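Local atomic coordinates of alginate lyase AlgAT5 (Defluviitalea, PDB entry 5ZQI), a protein that probably cleaves alginate chains by beta-elimination, as an alginate lyase of polysaccharide lyase family 7 with a beta-sandwich fold. Residues L183-D188 with A193-D198; D171-I176 with K230-C235; K68-L71 with D75-E78; G202-V207 with I261-V266. One frame throughout, in Å; residues are numbered along the deposited sequence.

Contact 1 (L183-D188 with A193-D198)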
loop_
_atom_site.group_PDB
_atom_site.type_symbol
_atom_site.label_atom_id
_atom_site.label_comp_id
_atom_site.label_asym_id
_atom_site.label_seq_id
_atom_site.Cartn_x
_atom_site.Cartn_y
_atom_site.Cartn_z
ATOM N N LEU A 183 -0.660 9.979 -11.090
ATOM C CA LEU A 183 -0.751 8.627 -10.551
ATOM C C LEU A 183 -0.163 7.666 -11.577
ATOM O O LEU A 183 -0.608 7.650 -12.723
ATOM C CB LEU A 183 -2.213 8.308 -10.263
ATOM C CG LEU A 183 -2.468 6.987 -9.580
ATOM C CD1 LEU A 183 -1.999 6.959 -8.127
ATOM C CD2 LEU A 183 -3.952 6.573 -9.602
ATOM N N PHE A 184 0.829 6.867 -11.163
ATOM C CA PHE A 184 1.585 6.051 -12.094
ATOM C C PHE A 184 2.155 4.836 -11.381
ATOM O O PHE A 184 2.109 4.725 -10.158
ATOM C CB PHE A 184 2.704 6.873 -12.775
ATOM C CG PHE A 184 3.740 7.421 -11.838
ATOM C CD1 PHE A 184 3.558 8.640 -11.235
ATOM C CD2 PHE A 184 4.908 6.718 -11.581
ATOM C CE1 PHE A 184 4.510 9.159 -10.372
ATOM C CE2 PHE A 184 5.870 7.227 -10.707
ATOM C CZ PHE A 184 5.672 8.450 -10.120
ATOM N N VAL A 185 2.634 3.886 -12.174
ATOM C CA VAL A 185 3.319 2.699 -11.678
ATOM C C VAL A 185 4.810 2.963 -11.771
ATOM O O VAL A 185 5.316 3.334 -12.850
ATOM C CB VAL A 185 2.936 1.430 -12.462
ATOM C CG1 VAL A 185 3.550 0.220 -11.814
ATOM C CG2 VAL A 185 1.455 1.314 -12.600
ATOM N N GLU A 186 5.510 2.788 -10.644
ATOM C CA GLU A 186 6.957 2.962 -10.549
ATOM C C GLU A 186 7.642 1.612 -10.360
ATOM O O GLU A 186 7.120 0.718 -9.678
ATOM C CB GLU A 186 7.306 3.885 -9.375
ATOM C CG GLU A 186 8.691 4.477 -9.458
ATOM C CD GLU A 186 9.079 5.297 -8.222
ATOM O OE1 GLU A 186 9.198 4.699 -7.114
ATOM O OE2 GLU A 186 9.267 6.511 -8.345
ATOM N N GLY A 187 8.790 1.445 -11.016
ATOM C CA GLY A 187 9.654 0.310 -10.811
ATOM C C GLY A 187 11.098 0.749 -10.901
ATOM O O GLY A 187 11.455 1.506 -11.802
ATOM N N ASP A 188 11.926 0.282 -9.969
ATOM C CA ASP A 188 13.349 0.645 -9.921
ATOM C C ASP A 188 13.512 2.163 -9.917
ATOM O O ASP A 188 14.436 2.721 -10.519
ATOM C CB ASP A 188 14.127 0.017 -11.083
ATOM C CG ASP A 188 14.152 -1.495 -11.004
ATOM O OD1 ASP A 188 14.143 -2.029 -9.875
ATOM O OD2 ASP A 188 14.171 -2.149 -12.067
ATOM N N ALA A 193 4.479 3.338 -16.287
ATOM C CA ALA A 193 3.244 3.591 -17.009
ATOM C C ALA A 193 2.397 4.550 -16.198
ATOM O O ALA A 193 2.361 4.459 -14.973
ATOM C CB ALA A 193 2.461 2.298 -17.250
ATOM N N ASP A 194 1.682 5.420 -16.897
ATOM C CA ASP A 194 0.689 6.276 -16.278
ATOM C C ASP A 194 -0.581 5.507 -15.949
ATOM O O ASP A 194 -1.036 4.664 -16.726
ATOM C CB ASP A 194 0.348 7.425 -17.234
ATOM C CG ASP A 194 1.430 8.483 -17.309
ATOM O OD1 ASP A 194 2.382 8.439 -16.491
ATOM O OD2 ASP A 194 1.329 9.349 -18.199
ATOM N N LEU A 195 -1.161 5.810 -14.792
ATOM C CA LEU A 195 -2.531 5.422 -14.504
ATOM C C LEU A 195 -3.501 6.585 -14.712
ATOM O O LEU A 195 -4.567 6.390 -15.282
ATOM C CB LEU A 195 -2.650 4.883 -13.068
ATOM C CG LEU A 195 -1.723 3.720 -12.707
ATOM C CD1 LEU A 195 -1.966 3.289 -11.255
ATOM C CD2 LEU A 195 -1.924 2.520 -13.646
ATOM N N ASP A 196 -3.138 7.791 -14.277
ATOM C CA ASP A 196 -4.030 8.942 -14.321
ATOM C C ASP A 196 -3.159 10.183 -14.236
ATOM O O ASP A 196 -2.488 10.389 -13.223
ATOM C CB ASP A 196 -5.036 8.896 -13.156
ATOM C CG ASP A 196 -6.189 9.855 -13.319
ATOM O OD1 ASP A 196 -6.062 10.842 -14.078
ATOM O OD2 ASP A 196 -7.248 9.630 -12.667
ATOM N N THR A 197 -3.189 11.029 -15.257
ATOM C CA THR A 197 -2.424 12.267 -15.227
ATOM C C THR A 197 -3.227 13.450 -14.688
ATOM O O THR A 197 -2.711 14.579 -14.648
ATOM C CB THR A 197 -1.899 12.628 -16.627
ATOM O OG1 THR A 197 -2.985 12.681 -17.560
ATOM C CG2 THR A 197 -0.869 11.608 -17.096
ATOM N N ASP A 198 -4.450 13.212 -14.209
ATOM C CA ASP A 198 -5.333 14.260 -13.716
ATOM C C ASP A 198 -6.048 13.762 -12.462
ATOM O O ASP A 198 -7.269 13.829 -12.350
ATOM C CB ASP A 198 -6.318 14.673 -14.807
ATOM C CG ASP A 198 -7.245 15.823 -14.389
ATOM O OD1 ASP A 198 -6.776 16.856 -13.840
ATOM O OD2 ASP A 198 -8.468 15.700 -14.656
#

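Contact 2 (D171-I176 with K230-C235)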
loop_
_atom_site.group_PDB
_atom_site.type_symbol
_atom_site.label_atom_id
_atom_site.label_comp_id
_atom_site.label_asym_id
_atom_site.label_seq_id
_atom_site.Cartn_x
_atom_site.Cartn_y
_atom_site.Cartn_z
ATOM N N ASP A 171 13.708 -5.255 -2.186
ATOM C CA ASP A 171 13.207 -3.927 -2.515
ATOM C C ASP A 171 11.854 -4.059 -3.192
ATOM O O ASP A 171 11.322 -5.159 -3.375
ATOM C CB ASP A 171 14.209 -3.178 -3.387
ATOM C CG ASP A 171 13.968 -1.676 -3.415
ATOM O OD1 ASP A 171 13.159 -1.187 -2.598
ATOM O OD2 ASP A 171 14.571 -0.986 -4.265
ATOM N N ASP A 172 11.286 -2.918 -3.544
ATOM C CA ASP A 172 10.032 -2.935 -4.266
ATOM C C ASP A 172 10.252 -3.494 -5.665
ATOM O O ASP A 172 11.320 -3.362 -6.259
ATOM C CB ASP A 172 9.420 -1.539 -4.349
ATOM C CG ASP A 172 10.272 -0.560 -5.087
ATOM O OD1 ASP A 172 11.280 -0.089 -4.529
ATOM O OD2 ASP A 172 9.937 -0.250 -6.237
ATOM N N VAL A 173 9.223 -4.145 -6.174
ATOM C CA VAL A 173 9.172 -4.652 -7.539
ATOM C C VAL A 173 8.360 -3.667 -8.375
ATOM O O VAL A 173 8.858 -3.128 -9.370
ATOM C CB VAL A 173 8.587 -6.069 -7.556
ATOM C CG1 VAL A 173 8.473 -6.572 -9.009
ATOM C CG2 VAL A 173 9.462 -7.064 -6.778
ATOM N N ILE A 174 7.134 -3.379 -7.956
ATOM C CA ILE A 174 6.416 -2.213 -8.462
ATOM C C ILE A 174 5.727 -1.504 -7.301
ATOM O O ILE A 174 5.424 -2.097 -6.266
ATOM C CB ILE A 174 5.380 -2.542 -9.565
ATOM C CG1 ILE A 174 4.275 -3.444 -9.036
ATOM C CG2 ILE A 174 6.040 -3.114 -10.802
ATOM C CD1 ILE A 174 2.978 -3.352 -9.867
ATOM N N MET A 175 5.469 -0.206 -7.500
ATOM C CA MET A 175 4.716 0.597 -6.558
ATOM C C MET A 175 3.688 1.457 -7.291
ATOM O O MET A 175 3.952 1.974 -8.385
ATOM C CB MET A 175 5.616 1.518 -5.707
ATOM C CG MET A 175 6.720 0.776 -4.955
ATOM S SD MET A 175 7.502 1.703 -3.638
ATOM C CE MET A 175 8.171 3.041 -4.609
ATOM N N ILE A 176 2.516 1.592 -6.679
ATOM C CA ILE A 176 1.479 2.512 -7.128
ATOM C C ILE A 176 1.747 3.851 -6.455
ATOM O O ILE A 176 1.613 3.974 -5.240
ATOM C CB ILE A 176 0.084 1.973 -6.799
ATOM C CG1 ILE A 176 -0.070 0.520 -7.276
ATOM C CG2 ILE A 176 -1.006 2.884 -7.421
ATOM C CD1 ILE A 176 0.158 0.272 -8.766
ATOM N N LYS A 230 8.697 -9.456 -15.869
ATOM C CA LYS A 230 9.407 -9.579 -14.609
ATOM C C LYS A 230 9.366 -11.016 -14.108
ATOM O O LYS A 230 8.284 -11.605 -13.926
ATOM C CB LYS A 230 8.798 -8.597 -13.588
ATOM C CG LYS A 230 9.555 -8.564 -12.265
ATOM C CD LYS A 230 10.926 -7.967 -12.422
ATOM C CE LYS A 230 10.919 -6.448 -12.397
ATOM N NZ LYS A 230 12.312 -5.917 -12.317
ATOM N N SER A 231 10.539 -11.563 -13.864
ATOM C CA SER A 231 10.727 -12.921 -13.351
ATOM C C SER A 231 11.423 -12.780 -12.003
ATOM O O SER A 231 12.633 -12.554 -11.960
ATOM C CB SER A 231 11.531 -13.746 -14.340
ATOM O OG SER A 231 11.855 -15.028 -13.809
ATOM N N VAL A 232 10.656 -12.893 -10.915
ATOM C CA VAL A 232 11.184 -12.738 -9.555
ATOM C C VAL A 232 10.356 -13.577 -8.595
ATOM O O VAL A 232 9.134 -13.693 -8.744
ATOM C CB VAL A 232 11.210 -11.248 -9.154
ATOM C CG1 VAL A 232 9.842 -10.628 -9.296
ATOM C CG2 VAL A 232 11.725 -11.056 -7.726
ATOM N N SER A 233 11.020 -14.144 -7.593
ATOM C CA SER A 233 10.377 -14.887 -6.511
ATOM C C SER A 233 10.596 -14.161 -5.179
ATOM O O SER A 233 11.242 -13.101 -5.099
ATOM C CB SER A 233 10.875 -16.337 -6.461
ATOM O OG SER A 233 12.246 -16.393 -6.208
ATOM N N GLY A 234 9.998 -14.708 -4.123
ATOM C CA GLY A 234 9.997 -14.034 -2.839
ATOM C C GLY A 234 9.153 -12.781 -2.810
ATOM O O GLY A 234 9.377 -11.895 -1.968
ATOM N N CYS A 235 8.139 -12.717 -3.645
ATOM C CA CYS A 235 7.272 -11.551 -3.705
ATOM C C CYS A 235 6.137 -11.609 -2.693
ATOM O O CYS A 235 5.670 -12.677 -2.299
ATOM C CB CYS A 235 6.630 -11.369 -5.084
ATOM S SG CYS A 235 7.778 -11.007 -6.413
HETATM O O HOH W 1 10.691 -3.771 -11.056
#

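Contact 3 (K68-L71 with D75-E78)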
loop_
_atom_site.group_PDB
_atom_site.type_symbol
_atom_site.label_atom_id
_atom_site.label_comp_id
_atom_site.label_asym_id
_atom_site.label_seq_id
_atom_site.Cartn_x
_atom_site.Cartn_y
_atom_site.Cartn_z
ATOM N N LYS A 68 -0.300 -8.252 8.147
ATOM C CA LYS A 68 0.233 -7.623 9.352
ATOM C C LYS A 68 0.433 -6.146 9.052
ATOM O O LYS A 68 0.597 -5.763 7.885
ATOM C CB LYS A 68 1.521 -8.279 9.836
ATOM C CG LYS A 68 2.715 -8.172 8.976
ATOM C CD LYS A 68 3.963 -8.721 9.714
ATOM C CE LYS A 68 5.154 -8.776 8.806
ATOM N NZ LYS A 68 6.358 -9.232 9.556
ATOM N N LEU A 69 0.382 -5.318 10.094
ATOM C CA LEU A 69 0.432 -3.864 9.952
ATOM C C LEU A 69 1.744 -3.309 10.496
ATOM O O LEU A 69 2.135 -3.663 11.609
ATOM C CB LEU A 69 -0.734 -3.217 10.698
ATOM C CG LEU A 69 -0.786 -1.690 10.709
ATOM C CD1 LEU A 69 -1.139 -1.123 9.367
ATOM C CD2 LEU A 69 -1.810 -1.232 11.771
ATOM N N THR A 70 2.407 -2.441 9.719
ATOM C CA THR A 70 3.510 -1.623 10.219
ATOM C C THR A 70 3.023 -0.198 10.461
ATOM O O THR A 70 2.345 0.385 9.604
ATOM C CB THR A 70 4.688 -1.611 9.261
ATOM O OG1 THR A 70 5.107 -2.969 9.027
ATOM C CG2 THR A 70 5.849 -0.767 9.840
ATOM N N LEU A 71 3.355 0.357 11.638
ATOM C CA LEU A 71 2.945 1.684 12.064
ATOM C C LEU A 71 4.004 2.739 11.802
ATOM O O LEU A 71 5.182 2.440 11.576
ATOM C CB LEU A 71 2.652 1.666 13.564
ATOM C CG LEU A 71 1.442 0.860 14.036
ATOM C CD1 LEU A 71 1.445 0.717 15.564
ATOM C CD2 LEU A 71 0.143 1.440 13.566
ATOM N N ASP A 75 8.777 2.975 16.961
ATOM C CA ASP A 75 9.883 2.318 16.265
ATOM C C ASP A 75 9.374 1.445 15.120
ATOM O O ASP A 75 9.889 0.364 14.862
ATOM C CB ASP A 75 10.738 1.527 17.254
ATOM C CG ASP A 75 11.354 2.424 18.317
ATOM O OD1 ASP A 75 11.855 3.518 17.948
ATOM O OD2 ASP A 75 11.328 2.057 19.517
ATOM N N ALA A 76 8.376 1.948 14.387
ATOM C CA ALA A 76 7.773 1.214 13.272
ATOM C C ALA A 76 7.283 -0.164 13.734
ATOM O O ALA A 76 7.514 -1.199 13.101
ATOM C CB ALA A 76 8.757 1.113 12.100
ATOM N N GLU A 77 6.499 -0.144 14.807
ATOM C CA GLU A 77 5.958 -1.362 15.395
ATOM C C GLU A 77 5.078 -2.122 14.415
ATOM O O GLU A 77 4.319 -1.528 13.639
ATOM C CB GLU A 77 5.128 -0.984 16.638
ATOM C CG GLU A 77 4.421 -2.118 17.335
ATOM C CD GLU A 77 3.681 -1.658 18.569
ATOM O OE1 GLU A 77 3.683 -0.445 18.818
ATOM O OE2 GLU A 77 3.106 -2.492 19.276
ATOM N N GLU A 78 5.156 -3.446 14.486
ATOM C CA GLU A 78 4.272 -4.319 13.746
ATOM C C GLU A 78 3.155 -4.839 14.638
ATOM O O GLU A 78 3.398 -5.276 15.773
ATOM C CB GLU A 78 5.010 -5.508 13.136
ATOM C CG GLU A 78 6.029 -5.128 12.085
ATOM C CD GLU A 78 6.608 -6.320 11.353
ATOM O OE1 GLU A 78 6.440 -7.465 11.827
ATOM O OE2 GLU A 78 7.246 -6.111 10.297
HETATM O O HOH W 2 7.791 -3.636 9.430
#

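Contact 4 (G202-V207 with I261-V266)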
loop_
_atom_site.group_PDB
_atom_site.type_symbol
_atom_site.label_atom_id
_atom_site.label_comp_id
_atom_site.label_asym_id
_atom_site.label_seq_id
_atom_site.Cartn_x
_atom_site.Cartn_y
_atom_site.Cartn_z
ATOM N N GLY A 202 -9.268 12.696 -3.166
ATOM C CA GLY A 202 -10.606 12.310 -2.793
ATOM C C GLY A 202 -11.337 11.466 -3.810
ATOM O O GLY A 202 -12.452 11.033 -3.533
ATOM N N THR A 203 -10.729 11.196 -4.958
ATOM C CA THR A 203 -11.379 10.451 -6.023
ATOM C C THR A 203 -11.175 8.948 -5.789
ATOM O O THR A 203 -10.035 8.460 -5.740
ATOM C CB THR A 203 -10.831 10.875 -7.387
ATOM O OG1 THR A 203 -11.007 12.292 -7.578
ATOM C CG2 THR A 203 -11.577 10.105 -8.505
ATOM N N ARG A 204 -12.280 8.212 -5.669
ATOM C CA ARG A 204 -12.229 6.763 -5.516
ATOM C C ARG A 204 -11.793 6.104 -6.821
ATOM O O ARG A 204 -12.249 6.468 -7.909
ATOM C CB ARG A 204 -13.613 6.239 -5.082
ATOM C CG ARG A 204 -13.626 4.813 -4.518
ATOM C CD ARG A 204 -14.911 4.527 -3.761
ATOM N NE ARG A 204 -15.110 3.104 -3.562
ATOM C CZ ARG A 204 -16.128 2.580 -2.918
ATOM N NH1 ARG A 204 -17.069 3.369 -2.409
ATOM N NH2 ARG A 204 -16.202 1.262 -2.753
ATOM N N PHE A 205 -10.888 5.135 -6.702
ATOM C CA PHE A 205 -10.451 4.360 -7.859
ATOM C C PHE A 205 -10.154 2.930 -7.430
ATOM O O PHE A 205 -9.903 2.643 -6.248
ATOM C CB PHE A 205 -9.203 4.960 -8.558
ATOM C CG PHE A 205 -7.945 4.956 -7.740
ATOM C CD1 PHE A 205 -7.639 6.017 -6.964
ATOM C CD2 PHE A 205 -7.003 3.926 -7.817
ATOM C CE1 PHE A 205 -6.431 6.066 -6.209
ATOM C CE2 PHE A 205 -5.840 3.968 -7.075
ATOM C CZ PHE A 205 -5.582 5.025 -6.230
ATOM N N THR A 206 -10.138 2.039 -8.414
ATOM C CA THR A 206 -9.648 0.686 -8.215
ATOM C C THR A 206 -8.356 0.484 -8.980
ATOM O O THR A 206 -8.217 0.926 -10.124
ATOM C CB THR A 206 -10.680 -0.360 -8.641
ATOM O OG1 THR A 206 -10.895 -0.332 -10.052
ATOM C CG2 THR A 206 -11.971 -0.088 -7.948
ATOM N N VAL A 207 -7.416 -0.201 -8.345
ATOM C CA VAL A 207 -6.198 -0.648 -8.992
ATOM C C VAL A 207 -6.083 -2.146 -8.775
ATOM O O VAL A 207 -6.282 -2.641 -7.659
ATOM C CB VAL A 207 -4.965 0.117 -8.485
ATOM C CG1 VAL A 207 -4.754 -0.005 -6.989
ATOM C CG2 VAL A 207 -3.727 -0.318 -9.260
ATOM N N ILE A 261 -9.079 3.064 2.314
ATOM C CA ILE A 261 -9.294 1.828 1.551
ATOM C C ILE A 261 -10.696 1.313 1.878
ATOM O O ILE A 261 -11.005 0.993 3.034
ATOM C CB ILE A 261 -8.222 0.748 1.840
ATOM C CG1 ILE A 261 -6.845 1.311 1.488
ATOM C CG2 ILE A 261 -8.576 -0.555 1.105
ATOM C CD1 ILE A 261 -5.696 0.280 1.600
ATOM N N TYR A 262 -11.517 1.170 0.842
ATOM C CA TYR A 262 -12.888 0.675 0.931
ATOM C C TYR A 262 -12.993 -0.830 0.769
ATOM O O TYR A 262 -13.807 -1.464 1.456
ATOM C CB TYR A 262 -13.730 1.349 -0.164
ATOM C CG TYR A 262 -14.037 2.791 0.078
ATOM C CD1 TYR A 262 -13.106 3.772 -0.203
ATOM C CD2 TYR A 262 -15.259 3.178 0.619
ATOM C CE1 TYR A 262 -13.369 5.035 0.094
ATOM C CE2 TYR A 262 -15.550 4.484 0.865
ATOM C CZ TYR A 262 -14.618 5.393 0.656
ATOM O OH TYR A 262 -14.906 6.767 0.862
ATOM N N ASN A 263 -12.173 -1.413 -0.108
ATOM C CA ASN A 263 -12.165 -2.841 -0.364
ATOM C C ASN A 263 -10.738 -3.234 -0.708
ATOM O O ASN A 263 -9.987 -2.449 -1.293
ATOM C CB ASN A 263 -13.124 -3.237 -1.516
ATOM C CG ASN A 263 -14.593 -2.929 -1.216
ATOM O OD1 ASN A 263 -15.273 -3.639 -0.459
ATOM N ND2 ASN A 263 -15.088 -1.854 -1.806
ATOM N N LEU A 264 -10.375 -4.452 -0.346
ATOM C CA LEU A 264 -9.022 -4.980 -0.481
ATOM C C LEU A 264 -9.149 -6.490 -0.596
ATOM O O LEU A 264 -9.750 -7.121 0.278
ATOM C CB LEU A 264 -8.156 -4.603 0.717
ATOM C CG LEU A 264 -6.712 -5.092 0.715
ATOM C CD1 LEU A 264 -5.946 -4.505 -0.442
ATOM C CD2 LEU A 264 -6.056 -4.680 2.048
ATOM N N VAL A 265 -8.588 -7.061 -1.656
ATOM C CA VAL A 265 -8.598 -8.507 -1.847
ATOM C C VAL A 265 -7.283 -8.964 -2.458
ATOM O O VAL A 265 -6.725 -8.318 -3.344
ATOM C CB VAL A 265 -9.788 -8.988 -2.716
ATOM C CG1 VAL A 265 -9.674 -8.535 -4.146
ATOM C CG2 VAL A 265 -9.977 -10.497 -2.644
ATOM N N VAL A 266 -6.789 -10.087 -1.952
ATOM C CA VAL A 266 -5.650 -10.809 -2.517
ATOM C C VAL A 266 -6.110 -12.220 -2.831
ATOM O O VAL A 266 -6.746 -12.870 -1.989
ATOM C CB VAL A 266 -4.453 -10.823 -1.557
ATOM C CG1 VAL A 266 -3.420 -11.840 -1.994
ATOM C CG2 VAL A 266 -3.820 -9.443 -1.501
HETATM O O HOH W 3 -17.688 -0.267 -1.026
#

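Contact 1 (L183-D188 with A193-D198)
Leu195 crosses Leu183 and Val185 obliquely, and its contacts change from atom to atom. Leu195 CB rests on the backbone, 3.5 Å from Leu183 O. With chi1 at -56° CG stands anti to the carbonyl carbon, which carries the branch toward the valine: Leu195 CG is 4.0 Å from Val185 CG2. Leu195 CD1 lies between the two residues, 4.1 Å from Leu183 CG and 4.2 Å from Val185 CG2, while Leu195 CD2 meets only the valine of this pair and packs more tightly, 3.7 Å from Val185 CG2. Outside the two segments, Val218 and Tyr220 of strand 215-220 also touch Leu195, so the side chain lies within the packing between the two sheets.

The backbone bonds fit this turn of the chain at Leu195. Leu183 O accepts two bonds from the same face of its carbonyl plane, from Leu195 N at 2.8 Å and from Asp196 N at 3.0 Å; the first is the more bent, 149° at the hydrogen. Leu183 N returns a straighter bond (168°) to Asp196 O, and Val185 N is 2.9 Å from Ala193 O. Farther out, Asp196 OD1 accepts from Asp198 N in an Asx turn, while OD2 is held by Tyr220 OH. Two residues set against one, with the register shifting between Leu183 and Phe184, define a classic beta bulge in an antiparallel hairpin of the beta-sandwich.

Contact 2 (D171-I176 with K230-C235)
Val173 touches Lys230, Val232 and Cys235 directly only through aliphatic groups and sulfur, so there are no ring or amide faces and edges to assign across this contact. The valine sits at a classic beta bulge of the beta-sandwich: Val173 and Ile174 together face Ile166, and the chain turns a corner at Val173. Its side chain thereby points at the loop that runs from strand 223-229 to strand 236-239.

The two methyls serve different partners. CG1, anti to the backbone N (chi1 177°), takes the lysine: Val173 CG1 lies 4.0 Å from Lys230 CG and 4.2 Å from Lys230 CE. The bends of the lysine at chi2 and chi3 (68° and 83°) bring both atoms within packing distance of the methyl. The same Val173 CG1 is 4.3 Å from Val232 CG1. The other methyl, Val173 CG2, is 4.3 Å from Cys235 SG, whose side chain also touches Ile166 and Trp136. Ile216 of the facing sheet touches both Val173 and Lys230.

The ammonium group, weakly bonded to Tyr228 OH, reaches the strand only through a water, which donates to Val173 O at 2.6 Å and accepts a weak bond from Lys230 NZ at 3.0 Å.

Contact 3 (K68-L71 with D75-E78)
Lys68 and Glu78 form the charged part of this contact, a salt bridge with NZ 2.9 Å from OE1. The ammonium group meets OE1 on its syn side, though 30° out of the carboxylate plane, and Lys68 NZ is also 3.3 Å from Glu78 OE2. The lysine is extended beyond CG, so CD and CE also run close to OE1 as the two side chains cross.

Water extends the polar grip to a third residue. One molecule donates to Glu78 OE2 at 2.7 Å and sits 2.8 Å from Thr70 OG1, tying the second carboxylate oxygen to the strand. Glu78 CG, anti to the carbonyl carbon (chi1 -65°), swings the group over the face that also carries Thr70.

Backbone contacts are one conventional bond, Leu71 N to Glu77 O at 2.9 Å with 157° at the hydrogen, and CA-H...O contacts on both sides of it. Glu78 CA lies 3.1 Å from Leu69 O, and Ala76 CA lies 3.3 Å from Leu71 O.

Apolar packing is slighter: Thr70 CG2 touches Ala76 CB, and Leu71 runs alongside Glu77, whose OE1 is bonded to Asn74 ND2. With Thr70 CA 4.5 Å from Glu78 CA, these two residues form a non-hydrogen-bonded antiparallel pair, which belongs to the beta-hairpin joining strand 67-70 to the short strand 78-79.

Contact 4 (G202-V207 with I261-V266)
The guanidinium of Arg204 lies flat on the ring of Tyr262, the planes 14° apart and the group centres separated by 4.0 Å. The overlap is displaced rather than concentric: Arg204 CZ is 30° off the ring normal as seen from the Tyr262 centroid, and Arg204 NH1 comes nearest to the rim, 3.5 Å from Tyr262 CD2. The aliphatic end adds to the cover, since Arg204 CD stands over the same face, 4.2 Å from the Tyr262 centroid. The interaction is therefore cation-pi at the guanidinium and CH-pi at CD. The arginine can span this much of the ring because its chain is extended from CG to NE.

At the guanidinium edge the geometry is different. Arg204 NH2 and Asn263 ND2 are 3.4 Å apart, but both are donors and do not bond to each other; they share two acceptors. A water in the guanidinium plane accepts from Arg204 NH2 at 2.7 Å and from Asn263 ND2 at 3.1 Å. Asp148 OD2 also receives both groups, in a salt bridge with the arginine and a hydrogen bond with the asparagine, and its charge probably steadies the guanidinium.

Farther out, Tyr262 OH is bonded to Lys150 NZ. A classic beta bulge, with Tyr262 and Asn263 both facing Asp148, positions the two consecutive side chains toward the arginine. Strand 142-153, which supplies Asp148 and Lys150, runs between strands 205-212 and 256-269 in the seven-stranded sheet, so Arg204 reaches across an intervening strand to Tyr262 at the surface.

In the fold
Contact 3 comes first along the chain; contact 1 is nested inside the loop closed by contact 2, and the segments of contacts 2 and 4 alternate. Contacts 1, 2 and 3 reach the ten-stranded sheet, whereas contact 4 belongs to the seven-stranded one. Contacts 1 and 2, centres 16 Å apart, join directly through neighbouring strands 172-179 and 182-187. Contact 4 meets both across the sandwich: Phe205 packs on Leu183, and Val207 on Ile176. Contact 3 stands apart, its centre about 27 Å from that of contact 1 and its nearest atoms about 9 Å from contact 4. The packing between the sheets is what makes contacts 1, 2 and 4 parts of one sandwich core.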